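Local structure of deferrochelatase (Vibrio cholerae, 5DE0) at residues B[220-225]-B[263-268]; B[97-102]-B[174-179]; B[199-202]-B[207-210]. The protein probably acts as a dye-decolorizing peroxidase, binding heme b and using peroxide to oxidise substrates. All coordinates share one frame; numbering follows the deposited sequence.

Contact 1 of 3, residues B[220-225]-B[263-268]; sequences VDIKEE and LESMYG. With HEM (protoporphyrin IX containing Fe), chain F.
Val220 and Met266 meet over one face of the heme in the C-terminal half of this DyP-type peroxidase, where the end of helix 216-220 comes close to the end of helix 257-266. Between the two segments the contact is entirely apolar. Methyl CG1 of Val220 lies 3.9 Å from SD of Met266, with the two side chains running at a slant to each other. Farther from the heme, Ile222 points at the helix; its chain is extended beyond CG1 (chi2 173°), which carries CD1 to within 3.8 Å of CB of Ser265.

The polar bonds lie within each segment or just beside it. The hydroxyl of Ser265 hydrogen-bonds the carbonyl oxygen of Arg219, tying the helix to the residue just before Val220. Asp221 is the centre of an inverse gamma turn, closed by a weak bond from Ile222 N to Val220 O, and there the chain leaves its helix. In segment 263-268, Tyr267 N donates to Leu263 O at 2.9 Å and completes the last turn of helix 257-266.

The heme is the third partner, and Val220 and Met266 press on the same face of the porphyrin. CG2 of Val220 sits over pyrrole A, 3.6 Å from HEM C3A. Asp221 lies beside the propionate of that pyrrole, OD2 standing 3.2 Å from HEM O2A, a closeness that would probably raise the pKa of one of the two acids. SD of Met266 packs on the root of the pyrrole B vinyl group, 3.5 Å from HEM CAB, with CD2 of Leu263 also near that carbon. A bend at the sulfur (chi3 56°) then turns CE of Met266 along the vinyl group, to 3.6 Å from its terminal carbon, HEM CBB.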
# COMPACT_ATOMS: atom_id res chain seq x y z
N VAL B 220 -22.52 -14.76 13.10
CA VAL B 220 -22.47 -13.39 13.59
C VAL B 220 -23.84 -12.72 13.66
O VAL B 220 -23.98 -11.68 14.31
CB VAL B 220 -21.54 -12.52 12.71
CG1 VAL B 220 -20.14 -13.12 12.67
CG2 VAL B 220 -22.11 -12.37 11.31
N ASP B 221 -24.84 -13.29 12.99
CA ASP B 221 -26.19 -12.76 13.10
C ASP B 221 -26.84 -13.31 14.37
O ASP B 221 -27.60 -14.28 14.33
CB ASP B 221 -27.04 -13.13 11.87
CG ASP B 221 -28.41 -12.48 11.89
OD1 ASP B 221 -29.35 -13.08 12.44
OD2 ASP B 221 -28.54 -11.36 11.35
N ILE B 222 -26.51 -12.68 15.49
CA ILE B 222 -26.98 -13.14 16.79
C ILE B 222 -27.99 -12.18 17.41
O ILE B 222 -27.74 -10.97 17.51
CB ILE B 222 -25.81 -13.32 17.78
CG1 ILE B 222 -24.75 -14.26 17.17
CG2 ILE B 222 -26.30 -13.87 19.11
CD1 ILE B 222 -23.50 -14.36 18.00
N LYS B 223 -29.15 -12.71 17.80
CA LYS B 223 -30.12 -11.94 18.57
C LYS B 223 -30.47 -12.71 19.84
O LYS B 223 -30.79 -13.89 19.80
CB LYS B 223 -31.38 -11.64 17.73
CG LYS B 223 -32.09 -12.87 17.17
CD LYS B 223 -33.39 -12.47 16.47
CE LYS B 223 -34.22 -13.69 16.09
NZ LYS B 223 -35.52 -13.30 15.47
N GLU B 224 -30.39 -12.02 20.97
CA GLU B 224 -30.54 -12.65 22.28
C GLU B 224 -31.47 -11.86 23.19
O GLU B 224 -31.87 -12.34 24.25
CB GLU B 224 -29.17 -12.80 22.95
CG GLU B 224 -28.38 -11.50 22.95
CD GLU B 224 -27.22 -11.51 23.92
OE1 GLU B 224 -26.99 -10.47 24.57
OE2 GLU B 224 -26.52 -12.54 24.02
N GLU B 225 -31.80 -10.64 22.78
CA GLU B 225 -32.57 -9.72 23.61
C GLU B 225 -34.09 -9.95 23.76
O GLU B 225 -34.60 -9.75 24.87
CB GLU B 225 -32.34 -8.28 23.10
CG GLU B 225 -30.88 -7.97 22.81
CD GLU B 225 -30.40 -6.68 23.46
OE1 GLU B 225 -31.23 -5.77 23.70
OE2 GLU B 225 -29.19 -6.58 23.74
N LEU B 263 -17.33 -13.25 18.52
CA LEU B 263 -16.04 -13.94 18.48
C LEU B 263 -16.12 -15.32 19.13
O LEU B 263 -15.53 -16.28 18.63
CB LEU B 263 -14.96 -13.09 19.16
CG LEU B 263 -14.47 -11.88 18.36
CD1 LEU B 263 -13.59 -10.99 19.22
CD2 LEU B 263 -13.72 -12.33 17.11
N GLU B 264 -16.83 -15.42 20.24
CA GLU B 264 -17.01 -16.69 20.92
C GLU B 264 -17.88 -17.64 20.09
O GLU B 264 -17.75 -18.86 20.18
CB GLU B 264 -17.63 -16.49 22.31
CG GLU B 264 -16.65 -15.96 23.35
CD GLU B 264 -17.31 -15.67 24.68
OE1 GLU B 264 -18.56 -15.71 24.76
OE2 GLU B 264 -16.58 -15.38 25.65
N SER B 265 -18.75 -17.05 19.27
CA SER B 265 -19.59 -17.83 18.36
C SER B 265 -18.78 -18.30 17.16
O SER B 265 -18.97 -19.41 16.67
CB SER B 265 -20.79 -17.00 17.90
OG SER B 265 -21.57 -17.71 16.96
N MET B 266 -17.87 -17.45 16.70
CA MET B 266 -17.05 -17.76 15.52
C MET B 266 -15.98 -18.80 15.82
O MET B 266 -15.69 -19.66 14.99
CB MET B 266 -16.39 -16.49 14.98
CG MET B 266 -17.32 -15.57 14.20
SD MET B 266 -16.49 -14.06 13.68
CE MET B 266 -15.11 -14.74 12.76
N TYR B 267 -15.39 -18.72 17.01
CA TYR B 267 -14.24 -19.55 17.35
C TYR B 267 -14.61 -20.75 18.22
O TYR B 267 -13.75 -21.30 18.92
CB TYR B 267 -13.16 -18.70 18.02
CG TYR B 267 -12.39 -17.85 17.04
CD1 TYR B 267 -11.19 -18.30 16.49
CD2 TYR B 267 -12.86 -16.60 16.65
CE1 TYR B 267 -10.48 -17.52 15.59
CE2 TYR B 267 -12.15 -15.82 15.75
CZ TYR B 267 -10.96 -16.29 15.22
OH TYR B 267 -10.26 -15.52 14.33
N GLY B 268 -15.87 -21.14 18.18
CA GLY B 268 -16.31 -22.39 18.80
C GLY B 268 -16.41 -22.42 20.31
O GLY B 268 -16.41 -23.49 20.91
CHA HEM F . -21.29 -9.75 7.64
CHB HEM F . -19.10 -9.34 11.95
CHC HEM F . -14.98 -11.13 10.08
CHD HEM F . -16.91 -10.71 5.65
C1A HEM F . -21.06 -9.48 8.97
C2A HEM F . -22.02 -8.96 9.92
C3A HEM F . -21.41 -8.84 11.11
C4A HEM F . -20.05 -9.29 10.96
CMA HEM F . -22.04 -8.32 12.42
CAA HEM F . -23.49 -8.59 9.60
CBA HEM F . -24.39 -9.70 10.14
CGA HEM F . -25.81 -9.46 9.71
O1A HEM F . -26.14 -9.78 8.54
O2A HEM F . -26.61 -8.96 10.54
C1B HEM F . -17.84 -9.86 11.84
C2B HEM F . -16.95 -10.16 12.94
C3B HEM F . -15.81 -10.65 12.45
C4B HEM F . -15.93 -10.69 11.00
CMB HEM F . -17.25 -9.93 14.44
CAB HEM F . -14.62 -11.07 13.34
CBB HEM F . -13.47 -11.50 12.84
C1C HEM F . -15.13 -11.15 8.71
C2C HEM F . -14.11 -11.52 7.74
C3C HEM F . -14.65 -11.40 6.51
C4C HEM F . -16.02 -10.95 6.68
CMC HEM F . -12.68 -11.96 8.12
CAC HEM F . -14.04 -11.67 5.11
CBC HEM F . -12.84 -12.19 4.90
C1D HEM F . -18.28 -10.54 5.77
C2D HEM F . -19.23 -10.69 4.69
C3D HEM F . -20.60 -10.39 5.31
C4D HEM F . -20.34 -10.08 6.70
CMD HEM F . -18.94 -11.08 3.23
CAD HEM F . -21.97 -10.42 4.60
CBD HEM F . -22.27 -9.07 3.96
CGD HEM F . -22.41 -8.01 5.02
O1D HEM F . -21.42 -7.27 5.26
O2D HEM F . -23.51 -7.91 5.63
NA HEM F . -19.87 -9.68 9.64
NB HEM F . -17.18 -10.21 10.67
NC HEM F . -16.28 -10.81 8.02
ND HEM F . -18.96 -10.18 6.92
FE HEM F . -18.10 -10.30 8.80

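Contact 2 of 3, residues B[97-102]-B[174-179]; sequences DVLIHC and VMVQRF. With HEM (protoporphyrin IX containing Fe), chain F.
With CG anti to the backbone N (chi1 164°), Leu99 points its side chain at the strand that carries Val174 and Val176; chi2 of 61° folds CD1 back and leaves CD2 anti to CA, as the far-reaching branch that meets both valines. Val174 answers with CG1 anti to its own N, whereas CG1 of Val176 nearly eclipses the backbone N (chi1 4°). The contact joins two four-stranded antiparallel sheets, one from each ferredoxin-like half of the DyP-type fold, that pack face to face. Methyl CD2 of Leu99 touches CG1 of Val174 at 3.8 Å and CG1 of Val176 at 4.0 Å, so one leucine bridges two alternate residues of the opposing strand. Leu99 and Val176 pass each other in opposite directions, while Val174 lies aslant the leucine. No hydrogen bond links the strands, whose closest alpha carbons, those of Leu99 and Val176, stand 9.1 Å apart.

Neighbouring strands widen this apolar layer: Leu23 packs on Leu99, and Phe289 on Val176. A polar tie lies beside it, where ND1 of His101 hydrogen-bonds OH of Tyr252 in the C-terminal sheet. Arg178 gives another, its NE forming a salt bridge with Asp129 of the N-terminal sheet and its NH1 one with Asp244.

Alternate residues, Gln177 and Phe179, turn to the other side and belong to the heme pocket, so strand 172-181 separates the intersheet core from the cofactor. Phe179 brings CZ to 3.3 Å from the vinyl carbon HEM CBB, and one ring face receives the methyl HEM CMC, 3.6 Å above the plane of Phe179 and offset toward the rim.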
# COMPACT_ATOMS: atom_id res chain seq x y z
N ASP B 97 -0.77 -0.69 22.75
CA ASP B 97 -1.30 0.35 23.62
C ASP B 97 -2.28 1.29 22.91
O ASP B 97 -3.26 1.74 23.50
CB ASP B 97 -0.16 1.18 24.22
CG ASP B 97 0.73 0.38 25.14
OD1 ASP B 97 0.23 -0.60 25.75
OD2 ASP B 97 1.92 0.72 25.26
N VAL B 98 -1.99 1.60 21.65
CA VAL B 98 -2.72 2.65 20.94
C VAL B 98 -3.13 2.25 19.53
O VAL B 98 -2.36 1.62 18.79
CB VAL B 98 -1.87 3.95 20.86
CG1 VAL B 98 -2.58 5.02 20.03
CG2 VAL B 98 -1.56 4.48 22.25
N LEU B 99 -4.36 2.60 19.16
CA LEU B 99 -4.83 2.45 17.79
C LEU B 99 -5.03 3.82 17.14
O LEU B 99 -5.67 4.70 17.71
CB LEU B 99 -6.13 1.64 17.75
CG LEU B 99 -6.95 1.70 16.45
CD1 LEU B 99 -6.17 1.15 15.27
CD2 LEU B 99 -8.28 0.95 16.62
N ILE B 100 -4.47 3.99 15.94
CA ILE B 100 -4.72 5.18 15.14
C ILE B 100 -5.48 4.79 13.88
O ILE B 100 -4.93 4.11 13.01
CB ILE B 100 -3.41 5.90 14.75
CG1 ILE B 100 -2.65 6.34 16.00
CG2 ILE B 100 -3.70 7.09 13.86
CD1 ILE B 100 -1.35 7.06 15.71
N HIS B 101 -6.73 5.21 13.78
CA HIS B 101 -7.58 4.85 12.64
C HIS B 101 -7.96 6.07 11.81
O HIS B 101 -8.57 7.02 12.32
CB HIS B 101 -8.84 4.13 13.13
CG HIS B 101 -9.87 3.93 12.07
ND1 HIS B 101 -11.22 4.05 12.31
CD2 HIS B 101 -9.76 3.61 10.76
CE1 HIS B 101 -11.90 3.82 11.20
NE2 HIS B 101 -11.03 3.55 10.24
N CYS B 102 -7.59 6.05 10.53
CA CYS B 102 -7.92 7.11 9.59
C CYS B 102 -8.53 6.53 8.32
O CYS B 102 -8.19 5.42 7.92
CB CYS B 102 -6.68 7.93 9.24
SG CYS B 102 -5.78 8.63 10.64
N VAL B 174 -13.81 -0.57 20.53
CA VAL B 174 -13.20 -0.95 19.26
C VAL B 174 -12.56 -2.33 19.32
O VAL B 174 -11.99 -2.72 20.34
CB VAL B 174 -12.12 0.07 18.82
CG1 VAL B 174 -11.91 0.01 17.32
CG2 VAL B 174 -12.51 1.48 19.24
N MET B 175 -12.65 -3.07 18.21
CA MET B 175 -11.91 -4.31 18.05
C MET B 175 -11.24 -4.31 16.68
O MET B 175 -11.79 -3.76 15.73
CB MET B 175 -12.83 -5.53 18.20
CG MET B 175 -13.87 -5.68 17.09
SD MET B 175 -14.65 -7.30 17.06
CE MET B 175 -13.26 -8.35 16.61
N VAL B 176 -10.06 -4.90 16.60
CA VAL B 176 -9.39 -5.04 15.31
C VAL B 176 -8.72 -6.41 15.20
O VAL B 176 -8.17 -6.94 16.17
CB VAL B 176 -8.34 -3.90 15.07
CG1 VAL B 176 -8.23 -2.99 16.28
CG2 VAL B 176 -6.97 -4.45 14.68
N GLN B 177 -8.81 -7.00 14.01
CA GLN B 177 -8.14 -8.26 13.70
C GLN B 177 -7.66 -8.23 12.26
O GLN B 177 -8.46 -8.11 11.33
CB GLN B 177 -9.09 -9.44 13.89
CG GLN B 177 -9.26 -9.92 15.32
CD GLN B 177 -10.27 -11.05 15.42
OE1 GLN B 177 -11.43 -10.90 15.02
NE2 GLN B 177 -9.84 -12.20 15.92
N ARG B 178 -6.35 -8.33 12.06
CA ARG B 178 -5.81 -8.42 10.71
C ARG B 178 -5.88 -9.86 10.22
O ARG B 178 -5.23 -10.75 10.78
CB ARG B 178 -4.38 -7.91 10.64
CG ARG B 178 -3.83 -7.89 9.22
CD ARG B 178 -2.68 -6.91 9.05
NE ARG B 178 -1.44 -7.38 9.66
CZ ARG B 178 -0.63 -8.26 9.09
NH1 ARG B 178 -0.93 -8.79 7.91
NH2 ARG B 178 0.49 -8.63 9.71
N PHE B 179 -6.66 -10.09 9.17
CA PHE B 179 -6.81 -11.43 8.62
C PHE B 179 -5.94 -11.65 7.39
O PHE B 179 -5.80 -10.77 6.55
CB PHE B 179 -8.28 -11.70 8.28
CG PHE B 179 -9.11 -12.06 9.47
CD1 PHE B 179 -9.78 -11.08 10.19
CD2 PHE B 179 -9.22 -13.38 9.88
CE1 PHE B 179 -10.55 -11.42 11.28
CE2 PHE B 179 -9.98 -13.72 10.98
CZ PHE B 179 -10.65 -12.74 11.68
CHA HEM F . -21.29 -9.75 7.64
CHB HEM F . -19.10 -9.34 11.95
CHC HEM F . -14.98 -11.13 10.08
CHD HEM F . -16.91 -10.71 5.65
C1A HEM F . -21.06 -9.48 8.97
C2A HEM F . -22.02 -8.96 9.92
C3A HEM F . -21.41 -8.84 11.11
C4A HEM F . -20.05 -9.29 10.96
CMA HEM F . -22.04 -8.32 12.42
CAA HEM F . -23.49 -8.59 9.60
CBA HEM F . -24.39 -9.70 10.14
CGA HEM F . -25.81 -9.46 9.71
O1A HEM F . -26.14 -9.78 8.54
O2A HEM F . -26.61 -8.96 10.54
C1B HEM F . -17.84 -9.86 11.84
C2B HEM F . -16.95 -10.16 12.94
C3B HEM F . -15.81 -10.65 12.45
C4B HEM F . -15.93 -10.69 11.00
CMB HEM F . -17.25 -9.93 14.44
CAB HEM F . -14.62 -11.07 13.34
CBB HEM F . -13.47 -11.50 12.84
C1C HEM F . -15.13 -11.15 8.71
C2C HEM F . -14.11 -11.52 7.74
C3C HEM F . -14.65 -11.40 6.51
C4C HEM F . -16.02 -10.95 6.68
CMC HEM F . -12.68 -11.96 8.12
CAC HEM F . -14.04 -11.67 5.11
CBC HEM F . -12.84 -12.19 4.90
C1D HEM F . -18.28 -10.54 5.77
C2D HEM F . -19.23 -10.69 4.69
C3D HEM F . -20.60 -10.39 5.31
C4D HEM F . -20.34 -10.08 6.70
CMD HEM F . -18.94 -11.08 3.23
CAD HEM F . -21.97 -10.42 4.60
CBD HEM F . -22.27 -9.07 3.96
CGD HEM F . -22.41 -8.01 5.02
O1D HEM F . -21.42 -7.27 5.26
O2D HEM F . -23.51 -7.91 5.63
NA HEM F . -19.87 -9.68 9.64
NB HEM F . -17.18 -10.21 10.67
NC HEM F . -16.28 -10.81 8.02
ND HEM F . -18.96 -10.18 6.92
FE HEM F . -18.10 -10.30 8.80

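Contact 3 of 3, residues B[199-202]-B[207-210]; sequences GRTK and ELEN
Gly199 and Leu208 form the tight part. Leu208 N donates to Gly199 O over 3.3 Å, a bond long and nearly straight at the hydrogen (172°), though the donor tilts 27° from the carbonyl plane. CG of Leu208 packs against the same oxygen, 3.5 Å from Gly199 O. Beside them the backbones of Arg200 and Glu207 make a single beta bridge, their alpha carbons 4.3 Å apart. The bridge pinches a short loop that begins where helix 191-198 ends, Gly199 leaving the helix with positive phi. Arg200 bends at chi3 (77°), and Glu207 N stands 3.4 Å above one face of the Arg200 guanidinium, offset toward its rim; Arg200 NH2 and Glu207 N are both donors, so this is packing. NH1 of Arg200 comes to 3.6 Å from CB of Glu207. NH2 bonds Ser205 O and forms a salt bridge to Glu150, and Arg200 belongs to the heme pocket.

The exposed carboxylate of Glu207 is held more loosely: OE1 stays 4.1 Å from NH1 of Arg200, well out of the guanidinium plane, an attraction of charges without a directed N-H. Thr201 adds little: its OG1, hydrogen-bonded to Val206 O, lies 4.1 Å from CD2 of Leu208.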
# COMPACT_ATOMS: atom_id res chain seq x y z
N GLY B 199 -22.93 -17.34 3.63
CA GLY B 199 -24.32 -17.28 4.06
C GLY B 199 -25.13 -16.31 3.22
O GLY B 199 -26.31 -16.10 3.47
N ARG B 200 -24.48 -15.71 2.22
CA ARG B 200 -25.14 -14.80 1.30
C ARG B 200 -24.74 -15.09 -0.15
O ARG B 200 -23.72 -15.73 -0.40
CB ARG B 200 -24.83 -13.34 1.64
CG ARG B 200 -25.28 -12.91 3.02
CD ARG B 200 -25.05 -11.42 3.24
NE ARG B 200 -26.05 -10.61 2.56
CZ ARG B 200 -27.16 -10.17 3.14
NH1 ARG B 200 -27.42 -10.48 4.41
NH2 ARG B 200 -28.03 -9.43 2.46
N THR B 201 -25.54 -14.59 -1.08
CA THR B 201 -25.23 -14.72 -2.50
C THR B 201 -24.01 -13.87 -2.82
O THR B 201 -23.79 -12.83 -2.21
CB THR B 201 -26.42 -14.29 -3.38
OG1 THR B 201 -27.64 -14.80 -2.81
CG2 THR B 201 -26.27 -14.84 -4.79
N LYS B 202 -23.20 -14.31 -3.78
CA LYS B 202 -21.95 -13.62 -4.10
C LYS B 202 -22.12 -12.37 -4.99
O LYS B 202 -21.58 -11.32 -4.66
CB LYS B 202 -20.96 -14.59 -4.75
CG LYS B 202 -19.56 -14.05 -4.91
CD LYS B 202 -18.59 -15.14 -5.31
CE LYS B 202 -17.16 -14.62 -5.36
NZ LYS B 202 -16.17 -15.69 -5.60
N GLU B 207 -29.24 -12.42 1.20
CA GLU B 207 -29.18 -13.47 2.21
C GLU B 207 -29.88 -14.74 1.74
O GLU B 207 -30.97 -14.69 1.18
CB GLU B 207 -29.80 -12.98 3.52
CG GLU B 207 -29.75 -14.01 4.64
CD GLU B 207 -30.42 -13.54 5.92
OE1 GLU B 207 -30.75 -12.34 6.00
OE2 GLU B 207 -30.62 -14.37 6.83
N LEU B 208 -29.23 -15.88 1.98
CA LEU B 208 -29.81 -17.17 1.62
C LEU B 208 -31.07 -17.45 2.43
O LEU B 208 -31.17 -17.05 3.59
CB LEU B 208 -28.79 -18.29 1.84
CG LEU B 208 -27.51 -18.24 1.01
CD1 LEU B 208 -26.63 -19.45 1.31
CD2 LEU B 208 -27.84 -18.17 -0.48
N GLU B 209 -32.03 -18.12 1.81
CA GLU B 209 -33.28 -18.47 2.48
C GLU B 209 -32.99 -19.42 3.65
O GLU B 209 -33.60 -19.30 4.72
CB GLU B 209 -34.26 -19.11 1.50
CG GLU B 209 -35.63 -19.40 2.10
CD GLU B 209 -36.35 -18.15 2.58
OE1 GLU B 209 -36.09 -17.05 2.05
OE2 GLU B 209 -37.18 -18.27 3.51
N ASN B 210 -32.06 -20.34 3.44
CA ASN B 210 -31.61 -21.23 4.50
C ASN B 210 -30.15 -20.94 4.84
O ASN B 210 -29.23 -21.48 4.21
CB ASN B 210 -31.78 -22.69 4.08
CG ASN B 210 -31.64 -23.66 5.25
OD1 ASN B 210 -30.76 -23.50 6.10
ND2 ASN B 210 -32.50 -24.66 5.29

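In the fold
Contact 2 is the deepest, its centre about 5 Å from that of the chain, and is purely aliphatic between two sheets. Contact 1, about 17 Å out, is still buried but joins a helix end and the loop after it to a second helix end, beside the heme. Contact 3, about 24 Å out, is partly open and rests on one backbone bond, a beta bridge and side-chain packing within one loop, with a loose pair of opposite charges. Contacts 1 and 2 share the pyrrole B vinyl, and Arg200 of contact 3 also touches the heme. Contacts 1 and 2 meet directly, CD2 of Leu263 packing 3.4 Å from OE1 of Gln177. Contact 3 touches neither.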